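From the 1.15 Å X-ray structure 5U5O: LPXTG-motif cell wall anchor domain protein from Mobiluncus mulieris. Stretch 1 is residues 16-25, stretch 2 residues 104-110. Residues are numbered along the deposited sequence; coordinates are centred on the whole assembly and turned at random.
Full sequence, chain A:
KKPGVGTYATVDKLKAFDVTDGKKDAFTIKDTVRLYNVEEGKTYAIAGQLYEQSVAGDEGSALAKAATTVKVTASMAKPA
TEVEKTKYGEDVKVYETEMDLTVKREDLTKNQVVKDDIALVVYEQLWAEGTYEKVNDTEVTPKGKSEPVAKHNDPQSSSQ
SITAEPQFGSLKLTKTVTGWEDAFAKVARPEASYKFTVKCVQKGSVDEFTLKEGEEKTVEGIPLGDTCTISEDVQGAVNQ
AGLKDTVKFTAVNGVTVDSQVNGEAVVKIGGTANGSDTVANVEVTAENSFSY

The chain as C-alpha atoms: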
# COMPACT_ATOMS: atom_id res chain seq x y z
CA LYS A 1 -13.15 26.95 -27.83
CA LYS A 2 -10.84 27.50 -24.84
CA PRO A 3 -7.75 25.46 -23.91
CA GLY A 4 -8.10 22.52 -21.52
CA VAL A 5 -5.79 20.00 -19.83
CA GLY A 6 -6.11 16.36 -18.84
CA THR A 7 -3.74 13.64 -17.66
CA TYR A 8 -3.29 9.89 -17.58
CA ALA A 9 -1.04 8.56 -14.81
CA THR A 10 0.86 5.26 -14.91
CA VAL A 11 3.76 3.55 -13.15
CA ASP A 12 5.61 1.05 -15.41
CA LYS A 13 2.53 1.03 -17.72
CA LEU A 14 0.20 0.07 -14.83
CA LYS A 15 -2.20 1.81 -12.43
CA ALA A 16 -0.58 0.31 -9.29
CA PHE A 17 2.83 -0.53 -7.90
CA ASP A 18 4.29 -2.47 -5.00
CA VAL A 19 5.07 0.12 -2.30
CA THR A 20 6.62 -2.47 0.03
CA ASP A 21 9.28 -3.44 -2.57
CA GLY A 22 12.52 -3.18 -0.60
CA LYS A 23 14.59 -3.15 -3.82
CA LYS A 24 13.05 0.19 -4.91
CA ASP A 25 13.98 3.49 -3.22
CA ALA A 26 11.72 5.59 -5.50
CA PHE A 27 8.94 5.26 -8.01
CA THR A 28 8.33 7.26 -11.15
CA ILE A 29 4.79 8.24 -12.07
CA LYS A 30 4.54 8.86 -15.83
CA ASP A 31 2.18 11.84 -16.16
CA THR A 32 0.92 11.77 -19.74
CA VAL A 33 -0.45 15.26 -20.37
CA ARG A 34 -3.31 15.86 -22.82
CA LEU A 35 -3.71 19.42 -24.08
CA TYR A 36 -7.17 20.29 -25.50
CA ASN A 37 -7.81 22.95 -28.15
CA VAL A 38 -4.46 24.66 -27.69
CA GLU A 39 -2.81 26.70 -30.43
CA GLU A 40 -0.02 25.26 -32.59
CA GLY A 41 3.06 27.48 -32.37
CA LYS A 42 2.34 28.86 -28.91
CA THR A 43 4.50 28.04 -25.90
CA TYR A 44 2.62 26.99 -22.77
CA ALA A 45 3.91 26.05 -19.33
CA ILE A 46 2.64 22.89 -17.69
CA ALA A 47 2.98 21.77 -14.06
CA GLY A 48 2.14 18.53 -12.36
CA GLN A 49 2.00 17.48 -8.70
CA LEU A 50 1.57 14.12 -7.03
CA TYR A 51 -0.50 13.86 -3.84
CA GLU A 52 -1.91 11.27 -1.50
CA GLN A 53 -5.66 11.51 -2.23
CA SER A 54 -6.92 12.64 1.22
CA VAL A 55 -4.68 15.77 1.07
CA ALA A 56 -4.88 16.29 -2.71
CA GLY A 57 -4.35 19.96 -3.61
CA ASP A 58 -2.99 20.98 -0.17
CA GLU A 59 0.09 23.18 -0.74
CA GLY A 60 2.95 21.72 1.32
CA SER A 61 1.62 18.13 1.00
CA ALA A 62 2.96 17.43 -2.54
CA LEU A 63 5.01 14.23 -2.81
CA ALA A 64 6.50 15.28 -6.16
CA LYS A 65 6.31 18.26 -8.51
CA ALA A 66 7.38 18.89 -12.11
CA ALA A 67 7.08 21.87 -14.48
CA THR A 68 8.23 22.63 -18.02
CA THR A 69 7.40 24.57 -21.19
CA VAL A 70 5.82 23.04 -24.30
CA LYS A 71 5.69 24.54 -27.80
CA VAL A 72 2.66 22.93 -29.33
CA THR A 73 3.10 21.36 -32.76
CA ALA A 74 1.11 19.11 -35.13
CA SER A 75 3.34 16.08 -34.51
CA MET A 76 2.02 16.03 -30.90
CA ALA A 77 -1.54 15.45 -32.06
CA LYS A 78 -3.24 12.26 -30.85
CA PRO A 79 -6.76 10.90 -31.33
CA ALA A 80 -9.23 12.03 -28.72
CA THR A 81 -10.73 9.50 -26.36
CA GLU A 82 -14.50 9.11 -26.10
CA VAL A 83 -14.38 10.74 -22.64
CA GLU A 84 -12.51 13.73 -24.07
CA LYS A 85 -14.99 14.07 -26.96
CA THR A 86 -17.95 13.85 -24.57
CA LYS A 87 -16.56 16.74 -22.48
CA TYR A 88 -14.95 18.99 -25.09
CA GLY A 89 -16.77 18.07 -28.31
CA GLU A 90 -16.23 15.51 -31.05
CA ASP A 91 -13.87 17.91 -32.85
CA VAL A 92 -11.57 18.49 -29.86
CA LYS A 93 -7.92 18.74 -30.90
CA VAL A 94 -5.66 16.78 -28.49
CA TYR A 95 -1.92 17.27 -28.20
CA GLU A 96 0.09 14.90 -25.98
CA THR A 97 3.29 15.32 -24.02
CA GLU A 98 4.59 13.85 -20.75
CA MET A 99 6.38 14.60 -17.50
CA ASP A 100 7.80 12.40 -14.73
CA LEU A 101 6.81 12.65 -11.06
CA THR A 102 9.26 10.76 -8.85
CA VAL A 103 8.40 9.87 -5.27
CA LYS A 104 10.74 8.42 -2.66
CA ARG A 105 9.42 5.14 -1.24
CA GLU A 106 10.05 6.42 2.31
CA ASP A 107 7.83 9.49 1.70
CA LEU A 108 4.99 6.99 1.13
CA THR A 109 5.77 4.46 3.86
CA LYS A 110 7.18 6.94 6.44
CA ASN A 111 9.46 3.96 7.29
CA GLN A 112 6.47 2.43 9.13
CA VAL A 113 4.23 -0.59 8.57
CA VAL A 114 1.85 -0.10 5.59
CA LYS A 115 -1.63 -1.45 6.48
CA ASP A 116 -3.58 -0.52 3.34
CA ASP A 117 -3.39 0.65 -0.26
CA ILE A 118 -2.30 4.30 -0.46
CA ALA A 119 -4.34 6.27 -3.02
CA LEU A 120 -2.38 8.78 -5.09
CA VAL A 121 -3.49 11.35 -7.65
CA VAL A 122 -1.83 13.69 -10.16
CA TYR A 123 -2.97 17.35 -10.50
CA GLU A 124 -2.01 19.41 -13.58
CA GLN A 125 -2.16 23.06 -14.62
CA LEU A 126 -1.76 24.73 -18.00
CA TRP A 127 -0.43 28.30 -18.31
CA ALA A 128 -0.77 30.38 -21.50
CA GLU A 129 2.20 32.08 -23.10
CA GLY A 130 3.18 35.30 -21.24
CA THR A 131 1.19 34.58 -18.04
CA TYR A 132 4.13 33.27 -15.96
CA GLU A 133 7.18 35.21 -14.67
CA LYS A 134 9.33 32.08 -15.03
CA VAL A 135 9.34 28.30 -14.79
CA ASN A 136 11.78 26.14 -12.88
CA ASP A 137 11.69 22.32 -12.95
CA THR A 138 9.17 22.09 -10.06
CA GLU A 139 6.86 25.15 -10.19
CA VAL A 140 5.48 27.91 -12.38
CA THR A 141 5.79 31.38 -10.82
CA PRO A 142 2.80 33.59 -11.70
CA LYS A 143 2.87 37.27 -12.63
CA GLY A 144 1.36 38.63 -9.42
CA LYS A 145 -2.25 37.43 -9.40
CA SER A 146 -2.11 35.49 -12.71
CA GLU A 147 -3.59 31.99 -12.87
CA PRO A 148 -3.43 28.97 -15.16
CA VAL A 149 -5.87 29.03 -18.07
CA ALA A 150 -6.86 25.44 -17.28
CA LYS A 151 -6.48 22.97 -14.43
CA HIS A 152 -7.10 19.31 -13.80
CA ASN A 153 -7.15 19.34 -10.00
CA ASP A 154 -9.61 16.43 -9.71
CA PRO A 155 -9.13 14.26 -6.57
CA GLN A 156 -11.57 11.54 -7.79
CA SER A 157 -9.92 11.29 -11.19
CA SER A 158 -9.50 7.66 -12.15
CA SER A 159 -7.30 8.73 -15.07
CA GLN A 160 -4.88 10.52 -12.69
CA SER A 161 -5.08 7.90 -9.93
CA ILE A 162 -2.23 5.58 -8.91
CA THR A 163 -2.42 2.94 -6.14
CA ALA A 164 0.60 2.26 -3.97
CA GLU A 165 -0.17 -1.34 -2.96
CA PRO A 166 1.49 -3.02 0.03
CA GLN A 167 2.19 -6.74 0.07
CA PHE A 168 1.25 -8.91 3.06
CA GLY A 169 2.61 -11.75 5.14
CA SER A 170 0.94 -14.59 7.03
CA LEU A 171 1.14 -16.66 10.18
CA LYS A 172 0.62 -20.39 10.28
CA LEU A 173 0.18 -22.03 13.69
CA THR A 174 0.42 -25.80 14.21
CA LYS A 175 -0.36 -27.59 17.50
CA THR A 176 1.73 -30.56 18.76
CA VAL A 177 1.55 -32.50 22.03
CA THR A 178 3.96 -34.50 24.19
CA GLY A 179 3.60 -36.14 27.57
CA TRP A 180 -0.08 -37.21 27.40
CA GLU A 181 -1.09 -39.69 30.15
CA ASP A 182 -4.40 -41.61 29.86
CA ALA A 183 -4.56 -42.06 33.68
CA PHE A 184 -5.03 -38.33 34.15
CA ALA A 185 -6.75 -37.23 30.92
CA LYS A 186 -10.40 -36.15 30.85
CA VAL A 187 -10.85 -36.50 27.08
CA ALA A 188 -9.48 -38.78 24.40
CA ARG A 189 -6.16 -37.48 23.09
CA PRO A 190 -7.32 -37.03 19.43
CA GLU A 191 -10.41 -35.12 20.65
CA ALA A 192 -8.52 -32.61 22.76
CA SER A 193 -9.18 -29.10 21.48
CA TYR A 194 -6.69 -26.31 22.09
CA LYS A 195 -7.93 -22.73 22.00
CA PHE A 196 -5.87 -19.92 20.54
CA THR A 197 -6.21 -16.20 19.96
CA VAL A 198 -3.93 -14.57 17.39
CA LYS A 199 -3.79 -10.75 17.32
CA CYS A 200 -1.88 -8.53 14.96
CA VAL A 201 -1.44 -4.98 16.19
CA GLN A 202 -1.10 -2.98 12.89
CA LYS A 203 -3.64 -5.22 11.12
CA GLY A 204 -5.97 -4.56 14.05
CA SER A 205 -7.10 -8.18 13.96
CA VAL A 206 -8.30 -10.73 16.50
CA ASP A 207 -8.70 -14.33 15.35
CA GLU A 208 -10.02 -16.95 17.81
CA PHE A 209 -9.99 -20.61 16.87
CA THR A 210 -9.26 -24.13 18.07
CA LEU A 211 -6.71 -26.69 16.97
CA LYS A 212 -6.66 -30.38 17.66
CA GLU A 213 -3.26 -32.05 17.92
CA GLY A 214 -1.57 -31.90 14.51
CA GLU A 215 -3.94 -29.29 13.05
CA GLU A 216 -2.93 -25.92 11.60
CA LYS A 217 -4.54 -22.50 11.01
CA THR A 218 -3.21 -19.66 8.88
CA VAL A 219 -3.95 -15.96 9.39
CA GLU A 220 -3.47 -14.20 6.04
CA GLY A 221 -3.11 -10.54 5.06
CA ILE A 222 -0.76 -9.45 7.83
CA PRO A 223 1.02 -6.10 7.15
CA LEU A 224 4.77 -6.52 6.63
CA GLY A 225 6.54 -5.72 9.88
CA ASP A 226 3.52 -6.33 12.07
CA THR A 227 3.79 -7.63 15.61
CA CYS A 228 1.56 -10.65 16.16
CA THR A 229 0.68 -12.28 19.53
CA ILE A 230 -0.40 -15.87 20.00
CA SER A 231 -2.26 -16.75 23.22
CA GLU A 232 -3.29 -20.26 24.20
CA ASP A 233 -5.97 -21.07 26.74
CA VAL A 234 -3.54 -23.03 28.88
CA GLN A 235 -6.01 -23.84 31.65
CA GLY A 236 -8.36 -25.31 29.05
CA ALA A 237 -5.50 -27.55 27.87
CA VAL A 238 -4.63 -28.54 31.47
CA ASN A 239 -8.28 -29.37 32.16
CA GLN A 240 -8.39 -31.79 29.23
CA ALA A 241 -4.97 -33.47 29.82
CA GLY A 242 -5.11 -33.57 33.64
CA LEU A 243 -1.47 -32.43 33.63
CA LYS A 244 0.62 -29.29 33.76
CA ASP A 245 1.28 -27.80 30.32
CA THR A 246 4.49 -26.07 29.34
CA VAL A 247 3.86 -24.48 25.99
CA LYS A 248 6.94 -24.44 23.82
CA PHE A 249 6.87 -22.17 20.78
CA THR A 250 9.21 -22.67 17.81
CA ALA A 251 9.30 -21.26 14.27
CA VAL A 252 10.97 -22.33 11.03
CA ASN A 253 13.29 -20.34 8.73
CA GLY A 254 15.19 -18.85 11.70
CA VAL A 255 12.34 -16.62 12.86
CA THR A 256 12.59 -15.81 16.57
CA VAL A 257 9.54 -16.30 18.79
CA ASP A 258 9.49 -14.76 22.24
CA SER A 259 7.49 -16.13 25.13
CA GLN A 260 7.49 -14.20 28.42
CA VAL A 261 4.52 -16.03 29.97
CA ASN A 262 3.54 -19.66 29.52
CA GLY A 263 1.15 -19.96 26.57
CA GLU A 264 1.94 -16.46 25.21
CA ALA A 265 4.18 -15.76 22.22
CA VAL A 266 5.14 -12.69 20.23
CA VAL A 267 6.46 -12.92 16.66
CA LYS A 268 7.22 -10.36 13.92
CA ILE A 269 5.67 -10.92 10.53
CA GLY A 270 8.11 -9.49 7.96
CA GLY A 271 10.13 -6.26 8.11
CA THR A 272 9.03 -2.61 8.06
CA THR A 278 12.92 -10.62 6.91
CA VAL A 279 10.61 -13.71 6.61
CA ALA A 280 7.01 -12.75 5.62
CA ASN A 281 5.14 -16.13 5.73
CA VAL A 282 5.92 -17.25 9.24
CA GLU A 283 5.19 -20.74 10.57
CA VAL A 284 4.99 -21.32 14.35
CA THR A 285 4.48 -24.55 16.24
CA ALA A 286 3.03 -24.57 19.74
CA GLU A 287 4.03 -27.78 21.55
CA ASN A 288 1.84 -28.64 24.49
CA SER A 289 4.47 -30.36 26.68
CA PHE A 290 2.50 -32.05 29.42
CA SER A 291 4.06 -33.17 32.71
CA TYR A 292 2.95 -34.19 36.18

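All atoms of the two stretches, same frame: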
# COMPACT_ATOMS: atom_id res chain seq x y z
N ALA A 16 -1.04 0.59 -10.66
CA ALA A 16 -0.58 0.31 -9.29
C ALA A 16 0.85 -0.17 -9.28
O ALA A 16 1.37 -0.66 -10.28
CB ALA A 16 -1.47 -0.73 -8.64
N PHE A 17 1.48 -0.04 -8.11
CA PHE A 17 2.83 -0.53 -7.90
C PHE A 17 2.96 -1.04 -6.48
O PHE A 17 2.13 -0.74 -5.62
CB PHE A 17 3.88 0.55 -8.19
CG PHE A 17 3.81 1.74 -7.27
CD1 PHE A 17 3.02 2.83 -7.56
CD2 PHE A 17 4.57 1.79 -6.12
CE1 PHE A 17 3.00 3.92 -6.71
CE2 PHE A 17 4.54 2.86 -5.27
CZ PHE A 17 3.76 3.94 -5.56
N ASP A 18 4.02 -1.82 -6.27
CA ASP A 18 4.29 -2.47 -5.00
C ASP A 18 5.12 -1.53 -4.11
O ASP A 18 6.35 -1.46 -4.25
CB ASP A 18 5.03 -3.80 -5.23
CG ASP A 18 5.45 -4.50 -3.93
OD1 ASP A 18 5.18 -3.97 -2.83
OD2 ASP A 18 6.07 -5.57 -4.03
N VAL A 19 4.46 -0.90 -3.15
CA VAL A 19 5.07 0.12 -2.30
C VAL A 19 5.91 -0.48 -1.17
O VAL A 19 6.67 0.24 -0.52
CB VAL A 19 4.00 1.09 -1.73
CG1 VAL A 19 3.19 0.47 -0.58
CG2 VAL A 19 4.62 2.41 -1.29
N THR A 20 5.78 -1.78 -0.94
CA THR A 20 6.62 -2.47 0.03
C THR A 20 7.79 -3.22 -0.63
O THR A 20 8.39 -4.08 0.00
CB THR A 20 5.80 -3.45 0.89
OG1 THR A 20 5.07 -4.35 0.06
CG2 THR A 20 4.88 -2.70 1.82
N ASP A 21 8.12 -2.88 -1.88
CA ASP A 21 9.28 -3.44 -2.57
C ASP A 21 10.54 -2.83 -1.99
O ASP A 21 10.89 -1.68 -2.27
CB ASP A 21 9.19 -3.18 -4.08
CG ASP A 21 10.27 -3.90 -4.88
OD1 ASP A 21 11.20 -4.45 -4.31
OD2 ASP A 21 10.16 -3.92 -6.12
N GLY A 22 11.27 -3.62 -1.20
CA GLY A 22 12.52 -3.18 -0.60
C GLY A 22 13.64 -2.87 -1.57
O GLY A 22 14.57 -2.14 -1.23
N LYS A 23 13.56 -3.41 -2.79
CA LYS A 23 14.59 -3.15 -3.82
C LYS A 23 14.45 -1.77 -4.49
O LYS A 23 15.38 -1.32 -5.15
CB LYS A 23 14.58 -4.25 -4.88
CG LYS A 23 15.01 -5.61 -4.35
CD LYS A 23 14.86 -6.71 -5.40
CE LYS A 23 13.65 -7.61 -5.19
NZ LYS A 23 12.37 -6.91 -4.85
N LYS A 24 13.30 -1.13 -4.33
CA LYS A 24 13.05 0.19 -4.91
C LYS A 24 13.16 1.26 -3.83
O LYS A 24 12.53 1.15 -2.79
CB LYS A 24 11.65 0.21 -5.53
CG LYS A 24 11.53 -0.66 -6.78
CD LYS A 24 11.91 0.10 -8.05
CE LYS A 24 10.70 0.77 -8.67
NZ LYS A 24 10.96 1.93 -9.58
N ASP A 25 13.96 2.29 -4.09
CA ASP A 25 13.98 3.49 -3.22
C ASP A 25 13.07 4.63 -3.69
O ASP A 25 12.81 5.55 -2.91
CB ASP A 25 15.41 3.98 -2.97
CG ASP A 25 16.07 4.58 -4.21
OD1 ASP A 25 15.64 4.25 -5.34
OD2 ASP A 25 17.02 5.36 -4.04
N LYS A 104 9.92 9.29 -3.48
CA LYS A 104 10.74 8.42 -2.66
C LYS A 104 9.84 7.44 -1.92
O LYS A 104 8.83 7.84 -1.34
CB LYS A 104 11.57 9.22 -1.66
CG LYS A 104 12.61 10.11 -2.30
CD LYS A 104 13.48 10.83 -1.27
CE LYS A 104 12.67 11.81 -0.44
NZ LYS A 104 13.51 12.75 0.34
N ARG A 105 10.22 6.16 -1.91
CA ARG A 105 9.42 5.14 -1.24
C ARG A 105 9.17 5.49 0.23
O ARG A 105 8.07 5.28 0.73
CB ARG A 105 10.05 3.75 -1.37
CG ARG A 105 9.09 2.61 -1.03
CD ARG A 105 9.64 1.27 -1.49
NE ARG A 105 10.67 0.77 -0.58
CZ ARG A 105 10.43 0.21 0.61
NH1 ARG A 105 11.45 -0.19 1.35
NH2 ARG A 105 9.19 0.06 1.08
N GLU A 106 10.19 6.04 0.89
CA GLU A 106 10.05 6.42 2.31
C GLU A 106 9.09 7.58 2.58
O GLU A 106 8.56 7.69 3.68
CB GLU A 106 11.42 6.70 2.95
CG GLU A 106 12.17 7.93 2.45
CD GLU A 106 13.35 8.34 3.31
OE1 GLU A 106 13.63 7.67 4.34
OE2 GLU A 106 13.99 9.34 2.96
N ASP A 107 8.86 8.45 1.59
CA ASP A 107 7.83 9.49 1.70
C ASP A 107 6.40 8.93 1.62
O ASP A 107 5.45 9.62 2.00
CB ASP A 107 8.02 10.57 0.63
CG ASP A 107 9.25 11.42 0.88
OD1 ASP A 107 9.90 11.27 1.93
OD2 ASP A 107 9.57 12.25 0.01
N LEU A 108 6.26 7.71 1.11
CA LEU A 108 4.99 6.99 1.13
C LEU A 108 4.82 6.14 2.39
O LEU A 108 3.78 6.17 3.04
CB LEU A 108 4.85 6.11 -0.12
CG LEU A 108 4.81 6.88 -1.45
CD1 LEU A 108 4.91 5.91 -2.62
CD2 LEU A 108 3.55 7.72 -1.56
N THR A 109 5.85 5.37 2.73
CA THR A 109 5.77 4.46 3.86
C THR A 109 6.00 5.14 5.22
O THR A 109 5.61 4.59 6.25
CB THR A 109 6.81 3.34 3.75
OG1 THR A 109 8.13 3.90 3.83
CG2 THR A 109 6.65 2.54 2.46
N LYS A 110 6.69 6.28 5.21
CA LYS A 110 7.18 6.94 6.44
C LYS A 110 8.09 6.02 7.27
O LYS A 110 8.22 6.21 8.48
CB LYS A 110 6.01 7.45 7.29
CG LYS A 110 4.91 8.17 6.53
CD LYS A 110 5.43 9.39 5.79
CE LYS A 110 4.32 10.11 5.04
NZ LYS A 110 4.80 11.37 4.43
O HOH W 1 12.90 5.79 -0.17

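The striking feature of this contact is that one arginine does most of the polar work, and every acceptor it uses is a backbone carbonyl. No salt bridge joins the two stretches, although acidic residues lie nearby. Arg105, next to Glu106, points its CA-CB bond toward the loop of stretch 1 and loses more surface to it than any other residue here.

Its side chain leaves extended, with chi1 and chi2 both t, then bends at chi3 (78°) to lay the guanidinium among the carbonyls of two successive type I turns, Asp18 to Asp21 and Asp21 to Lys24. Arg105 NH2 donates to Val19 O at 3.0 Å, and Arg105 NE donates to Lys24 O at 2.9 Å; both oxygens sit at the guanidinium edge, near its plane, where the N-H groups point. Asp21 O is as near, 3.0 Å from Arg105 NE, but it lies over one face, and the angle is too poor for a hydrogen bond. That oxygen instead accepts from Lys24 N (3.2 Å) within its own turn. Gly22 CA covers the same face, 3.7 Å from Arg105 NH1.

The backbone adds a third bond: Arg105 N donates to Asp25 O at 2.8 Å and 168°, nearly straight. Arg105 N has no acceptor within its own stretch, which leaves it available to Asp25 O. Water 1 extends the link, donating to Asp25 O (2.8 Å) while accepting from Glu106 N (2.9 Å), and Lys104 CA makes a C-H contact with Asp25 O at 3.5 Å.

Beside these polar contacts, Leu108 packs against two apolar side chains. Its CD1 meets the edge of the Phe17 ring at CZ (3.7 Å) and also packs on Val19 CG2 (3.8 Å). All three residues are buried, and their apolar side chains need no polar partner there. Thr109 CG2 lies 3.8 Å from Val19 O and 4.3 Å from Val19 CG2, at the margin of this packing, while Thr109 OG1 makes a weak bond to Arg105 O (3.4 Å). Val19 thus serves both kinds of contact, its carbonyl binding arginine and its side chain packing against leucine.

The loop also braces itself. Asp18 OD1 accepts from Thr20 N (3.0 Å) and Thr20 OG1 (2.9 Å), and Asp21 OD1 accepts from Lys23 N (3.0 Å) and forms a salt bridge with Lys23 NZ (2.8 Å). The rule to take away is economical: aspartates tie down the turns, the turns present carbonyls, and one arginine reads them; 385 Å² is buried, both sides summed.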